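Local coordinates for hypothetical membrane protein (Corynebacterium glutamicum, PDB 6JS9) that binds heme through its N-terminal HtaA domain, the part described here, and probably hands it on within the corynebacterial heme-uptake machinery, at residues Ile92-Asn97 / Ala132-Asn137. Sequence-based numbering, arbitrary orientation.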
ATOM      1  N   ILE A  92      -0.778  -4.934   4.867  1.00 30.29           N
ATOM      2  CA  ILE A  92      -1.245  -4.741   3.502  1.00 32.23           C
ATOM      3  C   ILE A  92      -2.055  -5.962   3.080  1.00 38.14           C
ATOM      4  O   ILE A  92      -1.637  -7.109   3.296  1.00 29.85           O
ATOM      5  CB  ILE A  92      -0.040  -4.491   2.579  1.00 36.27           C
ATOM      6  CG1 ILE A  92       0.609  -3.145   2.942  1.00 31.81           C
ATOM      7  CG2 ILE A  92      -0.430  -4.565   1.105  1.00 29.57           C
ATOM      8  CD1 ILE A  92       2.094  -3.227   3.181  1.00 34.60           C
ATOM      9  N   LYS A  93      -3.235  -5.715   2.503  1.00 38.44           N
ATOM     10  CA  LYS A  93      -4.139  -6.748   2.013  1.00 39.40           C
ATOM     11  C   LYS A  93      -4.624  -6.371   0.625  1.00 36.04           C
ATOM     12  O   LYS A  93      -4.804  -5.196   0.311  1.00 33.57           O
ATOM     13  CB  LYS A  93      -5.365  -6.921   2.926  1.00 36.74           C
ATOM     14  CG  LYS A  93      -5.022  -7.202   4.360  1.00 45.12           C
ATOM     15  CD  LYS A  93      -6.233  -7.108   5.255  1.00 45.60           C
ATOM     16  CE  LYS A  93      -5.766  -7.036   6.703  1.00 51.92           C
ATOM     17  NZ  LYS A  93      -6.870  -7.214   7.692  1.00 57.73           N
ATOM     18  N   MET A  94      -4.861  -7.370  -0.206  1.00 35.10           N
ATOM     19  CA  MET A  94      -5.503  -7.144  -1.492  1.00 34.61           C
ATOM     20  C   MET A  94      -6.807  -7.927  -1.513  1.00 36.61           C
ATOM     21  O   MET A  94      -6.805  -9.145  -1.299  1.00 30.57           O
ATOM     22  CB  MET A  94      -4.584  -7.550  -2.642  1.00 38.95           C
ATOM     23  CG  MET A  94      -4.914  -6.855  -3.929  1.00 36.46           C
ATOM     24  SD  MET A  94      -3.514  -6.883  -5.053  1.00 42.32           S
ATOM     25  CE  MET A  94      -4.293  -6.187  -6.503  1.00 39.98           C
ATOM     26  N   VAL A  95      -7.917  -7.220  -1.723  1.00 35.18           N
ATOM     27  CA  VAL A  95      -9.255  -7.810  -1.761  1.00 33.78           C
ATOM     28  C   VAL A  95      -9.709  -7.827  -3.217  1.00 39.70           C
ATOM     29  O   VAL A  95      -9.867  -6.764  -3.836  1.00 30.98           O
ATOM     30  CB  VAL A  95     -10.250  -7.032  -0.885  1.00 34.78           C
ATOM     31  CG1 VAL A  95     -11.607  -7.760  -0.828  1.00 31.38           C
ATOM     32  CG2 VAL A  95      -9.697  -6.825   0.519  1.00 30.20           C
ATOM     33  N   PHE A  96      -9.930  -9.029  -3.761  1.00 31.82           N
ATOM     34  CA  PHE A  96     -10.215  -9.197  -5.182  1.00 33.97           C
ATOM     35  C   PHE A  96     -11.709  -9.362  -5.436  1.00 33.57           C
ATOM     36  O   PHE A  96     -12.415 -10.046  -4.686  1.00 33.58           O
ATOM     37  CB  PHE A  96      -9.483 -10.412  -5.755  1.00 33.11           C
ATOM     38  CG  PHE A  96      -7.992 -10.343  -5.632  1.00 35.31           C
ATOM     39  CD1 PHE A  96      -7.361 -10.761  -4.468  1.00 37.20           C
ATOM     40  CD2 PHE A  96      -7.217  -9.901  -6.691  1.00 32.86           C
ATOM     41  CE1 PHE A  96      -5.990 -10.722  -4.355  1.00 36.44           C
ATOM     42  CE2 PHE A  96      -5.848  -9.857  -6.584  1.00 32.63           C
ATOM     43  CZ  PHE A  96      -5.230 -10.275  -5.416  1.00 33.70           C
ATOM     44  N   ASN A  97     -12.178  -8.749  -6.527  1.00 33.87           N
ATOM     45  CA  ASN A  97     -13.543  -8.922  -7.035  1.00 34.96           C
ATOM     46  C   ASN A  97     -13.440  -8.941  -8.568  1.00 46.05           C
ATOM     47  O   ASN A  97     -13.656  -7.932  -9.247  1.00 38.05           O
ATOM     48  CB  ASN A  97     -14.463  -7.816  -6.514  1.00 34.93           C
ATOM     49  CG  ASN A  97     -15.798  -7.780  -7.215  1.00 36.28           C
ATOM     50  OD1 ASN A  97     -16.206  -8.744  -7.864  1.00 40.09           O
ATOM     51  ND2 ASN A  97     -16.489  -6.654  -7.094  1.00 39.18           N
ATOM     52  N   ALA A 132      -6.595   2.362  -1.937  1.00 30.01           N
ATOM     53  CA  ALA A 132      -6.658   2.490  -3.387  1.00 31.81           C
ATOM     54  C   ALA A 132      -7.602   1.445  -3.961  1.00 37.39           C
ATOM     55  O   ALA A 132      -7.705   0.328  -3.444  1.00 31.61           O
ATOM     56  CB  ALA A 132      -5.274   2.335  -4.040  1.00 27.77           C
ATOM     57  N   ASP A 133      -8.286   1.833  -5.038  1.00 40.03           N
ATOM     58  CA  ASP A 133      -9.023   0.919  -5.900  1.00 37.04           C
ATOM     59  C   ASP A 133      -8.134   0.521  -7.071  1.00 38.52           C
ATOM     60  O   ASP A 133      -7.412   1.356  -7.628  1.00 38.28           O
ATOM     61  CB  ASP A 133     -10.298   1.578  -6.431  1.00 40.18           C
ATOM     62  CG  ASP A 133     -11.390   1.708  -5.376  1.00 46.10           C
ATOM     63  OD1 ASP A 133     -11.733   0.690  -4.732  1.00 42.44           O
ATOM     64  OD2 ASP A 133     -11.921   2.830  -5.211  1.00 43.32           O
ATOM     65  N   VAL A 134      -8.185  -0.757  -7.444  1.00 30.81           N
ATOM     66  CA  VAL A 134      -7.323  -1.307  -8.485  1.00 32.90           C
ATOM     67  C   VAL A 134      -8.187  -1.803  -9.635  1.00 39.26           C
ATOM     68  O   VAL A 134      -9.179  -2.509  -9.414  1.00 32.88           O
ATOM     69  CB  VAL A 134      -6.446  -2.458  -7.959  1.00 37.12           C
ATOM     70  CG1 VAL A 134      -5.391  -2.840  -9.006  1.00 40.87           C
ATOM     71  CG2 VAL A 134      -5.820  -2.096  -6.627  1.00 29.71           C
ATOM     72  N   SER A 135      -7.794  -1.461 -10.855  1.00 37.48           N
ATOM     73  CA  SER A 135      -8.407  -2.001 -12.061  1.00 43.92           C
ATOM     74  C   SER A 135      -7.407  -2.986 -12.653  1.00 44.71           C
ATOM     75  O   SER A 135      -6.412  -2.587 -13.264  1.00 35.47           O
ATOM     76  CB  SER A 135      -8.772  -0.889 -13.038  1.00 44.29           C
ATOM     77  OG  SER A 135      -9.573   0.089 -12.393  1.00 42.02           O
ATOM     78  N   LEU A 136      -7.669  -4.271 -12.446  1.00 43.57           N
ATOM     79  CA  LEU A 136      -6.734  -5.317 -12.839  1.00 40.96           C
ATOM     80  C   LEU A 136      -6.763  -5.544 -14.344  1.00 38.15           C
ATOM     81  O   LEU A 136      -7.825  -5.491 -14.968  1.00 39.14           O
ATOM     82  CB  LEU A 136      -7.072  -6.619 -12.117  1.00 38.11           C
ATOM     83  CG  LEU A 136      -6.883  -6.577 -10.602  1.00 35.73           C
ATOM     84  CD1 LEU A 136      -7.560  -7.776  -9.967  1.00 37.28           C
ATOM     85  CD2 LEU A 136      -5.411  -6.548 -10.251  1.00 36.20           C
ATOM     86  N   ASN A 137      -5.582  -5.819 -14.918  1.00 38.10           N
ATOM     87  CA  ASN A 137      -5.485  -6.166 -16.339  1.00 43.31           C
ATOM     88  C   ASN A 137      -6.268  -7.436 -16.677  1.00 46.39           C
ATOM     89  O   ASN A 137      -6.861  -7.535 -17.759  1.00 42.74           O
ATOM     90  CB  ASN A 137      -4.017  -6.343 -16.747  1.00 46.05           C
ATOM     91  CG  ASN A 137      -3.203  -5.062 -16.626  1.00 54.64           C
ATOM     92  OD1 ASN A 137      -3.757  -3.958 -16.575  1.00 51.83           O
ATOM     93  ND2 ASN A 137      -1.875  -5.203 -16.598  1.00 50.30           N
TER
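The ring of Phe96 receives Leu136 at its edge, close to the ring plane, where Leu136 CD1 lies 3.9 Å from Phe96 CD2; the two side chains cross at about a right angle. Residues 132-137 place nothing over either face. The Phe96 side chain also touches Val66 of strand 63-79 and Ala140 in a loop. The second branch of the same leucine serves another partner: Leu136 CD2 meets the methyl end of Met94, 3.9 Å from Met94 CE, as these two side chains slide past each other in opposite directions. Reach matters here, because Met94 leaves its backbone at a slant to residues 132-137, and only its end comes near them. With CG anti to the backbone N (chi1 -156°) and the chain extended beyond it, the thioether brings Met94 CE to the other strand, where it also comes within 4.3 Å of Val134 CG1. Such a contact illustrates how strands of one antiparallel sheet that are not hydrogen-bonded neighbours can pack through apolar side chains. The axes of strands 92-97 and 132-136 come no nearer than 9.1 Å; their N-to-C directions are inclined at 50°. All four residues are buried, in a part of the HtaA domain away from the heme. Strand 100-110 pairs with both strand 82-97 and strand 129-136, bridging them, while Leu149 of strand 146-155 packs against both Met94 and Phe96.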